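Local coordinates for protein CD180 antigen (Mus musculus, PDB 3T6Q) that may cooperate with MD-1 and TLR4 in the innate immune response of B-cells to bacterial lipopolysaccharide, leading to NF-kappa-B activation, at residues N315-A321 against C345-L349. Coordinates in Å, arbitrary orientation, origin at the centre of the assembly. Where two conformers were deposited one is given. Residues are numbered along the deposited sequence.
Sequences NLCQISA and CLENL. With NAG (2-acetamido-2-deoxy-beta-D-glucopyranose), chain T.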
loop_
_atom_site.group_PDB
_atom_site.type_symbol
_atom_site.label_atom_id
_atom_site.label_comp_id
_atom_site.label_asym_id
_atom_site.label_seq_id
_atom_site.Cartn_x
_atom_site.Cartn_y
_atom_site.Cartn_z
ATOM N N ASN A 315 -10.399 45.863 -3.032
ATOM C CA ASN A 315 -10.344 46.816 -4.136
ATOM C C ASN A 315 -9.267 46.318 -5.108
ATOM O O ASN A 315 -8.305 45.672 -4.691
ATOM C CB ASN A 315 -10.027 48.230 -3.566
ATOM C CG ASN A 315 -10.300 49.366 -4.549
ATOM O OD1 ASN A 315 -11.052 50.297 -4.243
ATOM N ND2 ASN A 315 -9.687 49.308 -5.715
ATOM N N LEU A 316 -9.441 46.609 -6.393
ATOM C CA LEU A 316 -8.431 46.297 -7.405
ATOM C C LEU A 316 -7.144 47.111 -7.225
ATOM O O LEU A 316 -6.065 46.625 -7.537
ATOM C CB LEU A 316 -8.950 46.549 -8.813
ATOM C CG LEU A 316 -8.851 45.503 -9.937
ATOM C CD1 LEU A 316 -8.911 46.190 -11.290
ATOM C CD2 LEU A 316 -7.737 44.469 -9.875
ATOM N N CYS A 317 -7.250 48.317 -6.693
ATOM C CA CYS A 317 -6.056 49.122 -6.407
ATOM C C CYS A 317 -5.094 48.469 -5.358
ATOM O O CYS A 317 -3.919 48.752 -5.361
ATOM C CB CYS A 317 -6.425 50.553 -6.030
ATOM S SG CYS A 317 -6.650 51.674 -7.459
ATOM N N GLN A 318 -5.582 47.512 -4.582
ATOM C CA GLN A 318 -4.774 46.813 -3.580
ATOM C C GLN A 318 -3.814 45.751 -4.166
ATOM O O GLN A 318 -3.009 45.185 -3.415
ATOM C CB GLN A 318 -5.675 46.152 -2.525
ATOM C CG GLN A 318 -6.388 47.121 -1.559
ATOM C CD GLN A 318 -7.373 46.410 -0.650
ATOM O OE1 GLN A 318 -8.186 45.604 -1.102
ATOM N NE2 GLN A 318 -7.320 46.713 0.641
ATOM N N ILE A 319 -3.901 45.462 -5.472
ATOM C CA ILE A 319 -2.911 44.584 -6.084
ATOM C C ILE A 319 -1.629 45.365 -6.399
ATOM O O ILE A 319 -0.601 44.742 -6.684
ATOM C CB ILE A 319 -3.429 43.773 -7.309
ATOM C CG1 ILE A 319 -3.554 44.654 -8.582
ATOM C CG2 ILE A 319 -4.766 43.097 -6.963
ATOM C CD1 ILE A 319 -3.531 43.873 -9.904
ATOM N N SER A 320 -1.699 46.703 -6.342
ATOM C CA SER A 320 -0.558 47.581 -6.650
ATOM C C SER A 320 0.078 47.250 -7.999
ATOM O O SER A 320 1.228 46.776 -8.059
ATOM C CB SER A 320 0.507 47.478 -5.531
ATOM O OG SER A 320 -0.026 47.971 -4.302
ATOM N N ALA A 321 -0.665 47.508 -9.071
ATOM C CA ALA A 321 -0.283 47.091 -10.406
ATOM C C ALA A 321 1.010 47.752 -10.903
ATOM O O ALA A 321 1.578 47.310 -11.917
ATOM C CB ALA A 321 -1.442 47.409 -11.373
ATOM N N CYS A 345 -7.115 51.634 -11.708
ATOM C CA CYS A 345 -6.277 50.775 -10.849
ATOM C C CYS A 345 -5.332 49.920 -11.646
ATOM O O CYS A 345 -4.371 49.402 -11.090
ATOM C CB CYS A 345 -7.130 49.884 -9.970
ATOM S SG CYS A 345 -8.070 50.847 -8.768
ATOM N N LEU A 346 -5.604 49.757 -12.948
ATOM C CA LEU A 346 -4.729 48.949 -13.799
ATOM C C LEU A 346 -4.057 49.817 -14.876
ATOM O O LEU A 346 -3.448 49.315 -15.821
ATOM C CB LEU A 346 -5.501 47.779 -14.437
ATOM C CG LEU A 346 -6.194 46.758 -13.551
ATOM C CD1 LEU A 346 -6.842 45.639 -14.359
ATOM C CD2 LEU A 346 -5.229 46.131 -12.540
ATOM N N GLU A 347 -4.121 51.134 -14.721
ATOM C CA GLU A 347 -3.718 52.001 -15.828
ATOM C C GLU A 347 -2.210 51.872 -16.264
ATOM O O GLU A 347 -1.864 52.248 -17.387
ATOM C CB GLU A 347 -4.076 53.449 -15.513
ATOM C CG GLU A 347 -3.269 54.019 -14.348
ATOM C CD GLU A 347 -3.671 55.457 -13.998
ATOM O OE1 GLU A 347 -3.094 55.980 -13.028
ATOM O OE2 GLU A 347 -4.565 56.039 -14.663
ATOM N N ASN A 348 -1.317 51.380 -15.404
ATOM C CA ASN A 348 0.082 51.231 -15.859
ATOM C C ASN A 348 0.363 49.911 -16.573
ATOM O O ASN A 348 1.479 49.685 -17.051
ATOM C CB ASN A 348 1.097 51.486 -14.748
ATOM C CG ASN A 348 0.573 51.091 -13.399
ATOM O OD1 ASN A 348 0.708 51.841 -12.406
ATOM N ND2 ASN A 348 -0.078 49.928 -13.351
ATOM N N LEU A 349 -0.648 49.046 -16.680
ATOM C CA LEU A 349 -0.453 47.804 -17.412
ATOM C C LEU A 349 -0.666 47.997 -18.896
ATOM O O LEU A 349 -1.600 47.448 -19.510
ATOM C CB LEU A 349 -1.346 46.707 -16.850
ATOM C CG LEU A 349 -1.187 46.496 -15.355
ATOM C CD1 LEU A 349 -2.112 45.385 -14.891
ATOM C CD2 LEU A 349 0.245 46.141 -14.998
HETATM C C1 NAG T . -0.885 54.627 -20.223
HETATM C C2 NAG T . 0.194 54.951 -19.182
HETATM C C3 NAG T . 1.416 55.616 -19.822
HETATM C C4 NAG T . 1.883 54.849 -21.069
HETATM C C5 NAG T . 0.729 54.562 -22.043
HETATM C C6 NAG T . 1.179 53.585 -23.135
HETATM C C7 NAG T . -0.143 55.677 -16.854
HETATM C C8 NAG T . -0.744 56.704 -15.957
HETATM N N2 NAG T . -0.345 55.860 -18.169
HETATM O O3 NAG T . 2.440 55.619 -18.839
HETATM O O4 NAG T . 2.974 55.503 -21.725
HETATM O O5 NAG T . -0.372 53.939 -21.362
HETATM O O6 NAG T . 0.037 53.336 -23.941
HETATM O O7 NAG T . 0.493 54.735 -16.373
HETATM O O HOH W 1 -3.481 48.459 -8.640
#
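A disulfide links the convex-side loops of two consecutive leucine-rich repeats: Cys317 SG and Cys345 SG lie 2.1 Å apart, and a chi3 of -93° gives the bond an unstrained twist. The same pair has the nearest CA atoms, Cys317 CA to Cys345 CA measuring 4.7 Å. Cys317 lies in a short 3-10 segment that includes 317-319, held by backbone hydrogen bonds such as Ile319 N to Leu316 O (3.2 Å), whereas Leu346 to Leu349 form a type I beta turn closed by the hydrogen bond from Leu349 N to Leu346 O (2.9 Å). In the Toll-like receptor solenoid each repeat adds one parallel strand on the concave side, so the disulfide ties the loop following strand 305-307 to the loop between strands 329-331 and 354-356. Inward from the sulfurs, Leu316 CD1 meets Leu346 CG at 3.6 Å and Ile319 CD1 meets Leu346 CD2 at 3.9 Å; Ile319 and Leu346 both touch Leu330. Ala321 CB packs 4.1 Å from Leu349 CG. Water 1 accepts from Ala321 N (3.0 Å) and lies 2.8 Å from Cys345 O as a donor. Asn348 CA approaches O7 of the NAG to 3.6 Å, near glycosylated Asn374.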